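PDB 6ZTI: PlaB phospholipase from Legionella pneumophila, which acts as an alpha/beta-hydrolase phospholipase whose activity is controlled by NAD(H)-mediated tetramerization. Local coordinates for the interface of chains A and B. Residues are numbered along the deposited sequence; one frame, centred on the assembly and turned at random. Chains: chain A/B, PlaB phospholipase.

The interface of chains A and B. Residues chain A 351, 461, 463, 467, 488-489; chain B 71, 74-75, 78.
B:Asp71, B:Arg74, B:Ala75 and B:Gln78 project from successive turns of helix 69-89, with helical backbone torsions, onto the C-terminal A:Ile488 and A:Asp489, strand 462-463 and neighbouring loops of chain A. At one end A:Arg461, extended from CG to NE with CG anti to the backbone N (chi1 -176°), grips the B:Asp71 carboxylate side-on. A:Arg461 NE donates to B:Asp71 OD1 at 2.9 Å. In parallel, A:Arg461 NH2 donates to B:Asp71 OD2 at 2.6 Å. Both oxygens use syn lone pairs, and the two groups are nearly coplanar, 19° apart, evidence of a bidentate salt bridge that fixes the carboxylate's rotation. Chain A buries 111 Å² of B:Arg74, which bends at chi3 (76°), turning its guanidinium toward the chain A terminus. B:Arg74 NH2 donates to the terminal carboxylate O of A:Asp489 at 3.1 Å, from above the carboxylate plane; the approach to OXT is weak. B:Arg74 CD sits 3.5 Å above the centre of the A:Arg351 guanidinium, so an aliphatic segment covers that face. A:Ile488 CD1 reaches B:Arg74 CB at 3.7 Å, while its CG2 branch packs on B:Gln78 CB. The patch has a twin with the chains exchanged; as the protein tetramerizes, this interface probably contributes to the tetramer. One water bridges A:Asp489 O and B:Arg74 O, tying the terminus to the helix backbone. The A:Asp489 backbone N donates to the side-chain amide oxygen OE1 of B:Gln78 at 3.0 Å, from above the amide plane.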
# COMPACT_ATOMS: atom_id res chain seq x y z
N ARG A 351 -17.98 -20.29 2.43
CA ARG A 351 -18.15 -19.83 1.06
C ARG A 351 -16.80 -19.58 0.39
O ARG A 351 -16.76 -18.96 -0.68
CB ARG A 351 -18.99 -18.54 1.00
CG ARG A 351 -20.31 -18.59 1.75
CD ARG A 351 -21.19 -19.70 1.23
NE ARG A 351 -21.47 -19.57 -0.20
CZ ARG A 351 -22.15 -20.47 -0.91
NH1 ARG A 351 -22.63 -21.55 -0.32
NH2 ARG A 351 -22.35 -20.27 -2.20
N ARG A 461 -21.18 -18.22 7.11
CA ARG A 461 -21.48 -16.89 6.63
C ARG A 461 -23.00 -16.74 6.61
O ARG A 461 -23.69 -17.45 5.88
CB ARG A 461 -20.88 -16.68 5.25
CG ARG A 461 -21.07 -15.27 4.70
CD ARG A 461 -20.31 -15.06 3.40
NE ARG A 461 -20.60 -13.77 2.80
CZ ARG A 461 -20.00 -12.64 3.14
NH1 ARG A 461 -19.07 -12.62 4.09
NH2 ARG A 461 -20.34 -11.51 2.52
N VAL A 463 -26.40 -14.64 5.94
CA VAL A 463 -26.90 -13.61 5.03
C VAL A 463 -28.37 -13.37 5.34
O VAL A 463 -29.20 -14.29 5.22
CB VAL A 463 -26.70 -14.01 3.56
CG1 VAL A 463 -27.22 -12.93 2.61
CG2 VAL A 463 -25.24 -14.25 3.29
N VAL A 467 -31.37 -9.18 1.85
CA VAL A 467 -30.46 -9.00 0.73
C VAL A 467 -31.19 -9.18 -0.59
O VAL A 467 -30.79 -8.61 -1.61
CB VAL A 467 -29.26 -9.95 0.86
CG1 VAL A 467 -28.46 -10.00 -0.43
CG2 VAL A 467 -28.37 -9.50 2.01
N ILE A 488 -30.77 -16.55 5.32
CA ILE A 488 -31.08 -17.43 4.20
C ILE A 488 -30.46 -18.80 4.44
O ILE A 488 -29.49 -18.96 5.18
CB ILE A 488 -30.60 -16.83 2.87
CG1 ILE A 488 -29.06 -16.84 2.80
CG2 ILE A 488 -31.16 -15.44 2.70
CD1 ILE A 488 -28.50 -16.14 1.60
N ASP A 489 -31.02 -19.80 3.76
CA ASP A 489 -30.44 -21.14 3.77
C ASP A 489 -29.06 -21.12 3.09
O ASP A 489 -28.80 -20.34 2.16
CB ASP A 489 -31.37 -22.12 3.06
CG ASP A 489 -32.68 -22.29 3.79
OD1 ASP A 489 -32.79 -21.77 4.92
OD2 ASP A 489 -33.60 -22.93 3.23
OXT ASP A 489 -28.15 -21.88 3.45
N ASP B 71 -23.51 -13.91 -2.27
CA ASP B 71 -24.57 -13.66 -1.29
C ASP B 71 -25.90 -13.36 -1.95
O ASP B 71 -26.95 -13.88 -1.55
CB ASP B 71 -24.20 -12.46 -0.39
CG ASP B 71 -22.98 -12.70 0.50
OD1 ASP B 71 -22.51 -13.85 0.68
OD2 ASP B 71 -22.50 -11.67 1.04
N ARG B 74 -27.46 -16.38 -3.68
CA ARG B 74 -28.01 -17.25 -2.64
C ARG B 74 -29.32 -16.68 -2.10
O ARG B 74 -30.26 -17.44 -1.80
CB ARG B 74 -27.01 -17.41 -1.50
CG ARG B 74 -26.04 -18.57 -1.60
CD ARG B 74 -25.11 -18.59 -0.37
NE ARG B 74 -25.76 -19.11 0.84
CZ ARG B 74 -25.32 -18.93 2.08
NH1 ARG B 74 -24.22 -18.21 2.30
NH2 ARG B 74 -25.97 -19.46 3.11
N ALA B 75 -29.39 -15.36 -1.91
CA ALA B 75 -30.58 -14.75 -1.35
C ALA B 75 -31.73 -14.70 -2.36
O ALA B 75 -32.89 -14.76 -1.96
CB ALA B 75 -30.25 -13.35 -0.83
N GLN B 78 -33.53 -17.95 -1.94
CA GLN B 78 -34.39 -17.94 -0.76
C GLN B 78 -35.64 -17.10 -1.00
O GLN B 78 -36.73 -17.45 -0.53
CB GLN B 78 -33.62 -17.42 0.45
CG GLN B 78 -34.39 -17.47 1.75
CD GLN B 78 -34.53 -18.87 2.27
OE1 GLN B 78 -33.57 -19.65 2.25
NE2 GLN B 78 -35.72 -19.22 2.71
O HOH W 1 -30.75 -19.37 0.18
O HOH W 2 -24.42 -20.02 5.80